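Long-range contact in putative major capsid protein (Cafeteriavirus-dependent mavirus, PDB 6G44), which probably forms the trimeric building block of the icosahedral virophage capsid through its double jelly-roll fold: residues G36-S40 and V270-V274. Sequence-based numbering, arbitrary orientation.
Sequences GIPYS and VQNWV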
loop_
_atom_site.group_PDB
_atom_site.type_symbol
_atom_site.label_atom_id
_atom_site.label_comp_id
_atom_site.label_asym_id
_atom_site.label_seq_id
_atom_site.Cartn_x
_atom_site.Cartn_y
_atom_site.Cartn_z
ATOM N N GLY C 36 -13.065 -10.203 -23.700
ATOM C CA GLY C 36 -13.317 -9.846 -22.302
ATOM C C GLY C 36 -14.777 -9.945 -21.968
ATOM O O GLY C 36 -15.607 -10.132 -22.845
ATOM N N ILE C 37 -15.076 -9.827 -20.687
ATOM C CA ILE C 37 -16.459 -9.899 -20.216
ATOM C C ILE C 37 -17.081 -8.533 -20.445
ATOM O O ILE C 37 -16.571 -7.543 -19.942
ATOM C CB ILE C 37 -16.505 -10.304 -18.753
ATOM C CG1 ILE C 37 -15.900 -11.711 -18.604
ATOM C CG2 ILE C 37 -17.952 -10.247 -18.241
ATOM C CD1 ILE C 37 -15.930 -12.287 -17.196
ATOM N N PRO C 38 -18.159 -8.450 -21.229
ATOM C CA PRO C 38 -18.700 -7.144 -21.566
ATOM C C PRO C 38 -19.534 -6.463 -20.478
ATOM O O PRO C 38 -19.965 -7.102 -19.495
ATOM C CB PRO C 38 -19.583 -7.415 -22.781
ATOM C CG PRO C 38 -19.783 -8.868 -22.852
ATOM C CD PRO C 38 -18.859 -9.552 -21.928
ATOM N N TYR C 39 -19.756 -5.178 -20.690
ATOM C CA TYR C 39 -20.599 -4.343 -19.861
ATOM C C TYR C 39 -21.916 -3.959 -20.550
ATOM O O TYR C 39 -22.703 -3.227 -19.976
ATOM C CB TYR C 39 -19.824 -3.092 -19.430
ATOM C CG TYR C 39 -18.995 -3.291 -18.183
ATOM C CD1 TYR C 39 -17.801 -4.016 -18.187
ATOM C CD2 TYR C 39 -19.417 -2.738 -16.997
ATOM C CE1 TYR C 39 -17.067 -4.173 -17.000
ATOM C CE2 TYR C 39 -18.704 -2.878 -15.842
ATOM C CZ TYR C 39 -17.559 -3.603 -15.839
ATOM O OH TYR C 39 -16.946 -3.668 -14.589
ATOM N N SER C 40 -22.128 -4.473 -21.752
ATOM C CA SER C 40 -23.414 -4.440 -22.427
ATOM C C SER C 40 -24.319 -5.535 -21.817
ATOM O O SER C 40 -23.851 -6.505 -21.240
ATOM C CB SER C 40 -23.170 -4.695 -23.920
ATOM O OG SER C 40 -22.499 -5.905 -24.110
ATOM N N VAL C 270 -25.987 -7.714 -12.165
ATOM C CA VAL C 270 -25.026 -8.708 -12.604
ATOM C C VAL C 270 -24.864 -8.679 -14.117
ATOM O O VAL C 270 -25.835 -8.463 -14.851
ATOM C CB VAL C 270 -25.430 -10.136 -12.116
ATOM C CG1 VAL C 270 -26.723 -10.629 -12.803
ATOM C CG2 VAL C 270 -24.297 -11.134 -12.222
ATOM N N GLN C 271 -23.641 -8.908 -14.589
ATOM C CA GLN C 271 -23.399 -9.046 -16.003
ATOM C C GLN C 271 -24.039 -10.314 -16.569
ATOM O O GLN C 271 -24.166 -11.327 -15.905
ATOM C CB GLN C 271 -21.881 -9.048 -16.254
ATOM C CG GLN C 271 -21.218 -7.683 -16.041
ATOM C CD GLN C 271 -19.750 -7.799 -15.752
ATOM O OE1 GLN C 271 -19.368 -8.406 -14.758
ATOM N NE2 GLN C 271 -18.894 -7.215 -16.628
ATOM N N ASN C 272 -24.431 -10.231 -17.835
ATOM C CA ASN C 272 -24.998 -11.362 -18.548
ATOM C C ASN C 272 -24.613 -11.225 -20.017
ATOM O O ASN C 272 -24.739 -10.150 -20.570
ATOM C CB ASN C 272 -26.521 -11.406 -18.401
ATOM C CG ASN C 272 -27.127 -12.592 -19.134
ATOM O OD1 ASN C 272 -27.650 -12.441 -20.246
ATOM N ND2 ASN C 272 -27.025 -13.760 -18.574
ATOM N N TRP C 273 -24.116 -12.307 -20.615
ATOM C CA TRP C 273 -23.589 -12.204 -21.981
ATOM C C TRP C 273 -23.485 -13.554 -22.632
ATOM O O TRP C 273 -23.514 -14.593 -21.974
ATOM C CB TRP C 273 -22.227 -11.456 -21.990
ATOM C CG TRP C 273 -21.099 -12.241 -21.415
ATOM C CD1 TRP C 273 -20.139 -12.899 -22.123
ATOM C CD2 TRP C 273 -20.796 -12.466 -20.024
ATOM N NE1 TRP C 273 -19.254 -13.513 -21.269
ATOM C CE2 TRP C 273 -19.644 -13.281 -19.975
ATOM C CE3 TRP C 273 -21.374 -12.048 -18.814
ATOM C CZ2 TRP C 273 -19.065 -13.692 -18.766
ATOM C CZ3 TRP C 273 -20.791 -12.468 -17.610
ATOM C CH2 TRP C 273 -19.671 -13.288 -17.602
ATOM N N VAL C 274 -23.347 -13.520 -23.969
ATOM C CA VAL C 274 -23.156 -14.709 -24.757
ATOM C C VAL C 274 -21.668 -14.981 -24.858
ATOM O O VAL C 274 -20.872 -14.065 -25.133
ATOM C CB VAL C 274 -23.770 -14.497 -26.156
ATOM C CG1 VAL C 274 -23.451 -15.665 -27.074
ATOM C CG2 VAL C 274 -25.277 -14.271 -26.055
HETATM O O HOH W 1 -22.874 -7.675 -18.985
#
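In this double jelly-roll capsid protein, the loop between strands 29-34 and 43-45 crosses the end of strand 258-273, where I37 and P38 lie against the indole of W273. Aliphatic-on-aromatic packing of this kind works best over a ring face, and both residues meet the same one. I37 CG2 sits 3.5 Å from the centroid of the W273 six-membered ring, 10° off its normal, while P38 CD lies 3.7 Å from the centroid of its five-membered ring, two CH-pi contacts that share out the indole between neighbouring residues. With I37 CG2 anti to the backbone N, the methyl is directed onto the ring and CG1 and CD1 are left alongside its CZ2 corner. Just beyond the loop, strand 43-45 pairs antiparallel with strand 258-273 in the largest sheet of the chain, and T41 bonds to the carbonyl of N272. Polar groups continue the contact beside the indole. The amide of Q271 donates from NE2 to P38 O over 3.1 Å, a bent bond (141° at the hydrogen) that arrives from above the carbonyl plane. Q271 NE2 also lies 3.5 Å above the plane of the Y39 ring, toward its rim, with amide and ring planes 55° apart. A water lies within hydrogen-bonding distance of P38 O and, at 2.7 Å, of S40 O, and accepts from N272 N, bridging the two backbones. In the trimer, Y21 of the third subunit bonds W273 NE1 and packs on I37, whereas D432 and F370 of the second subunit pack on P38 and Y39.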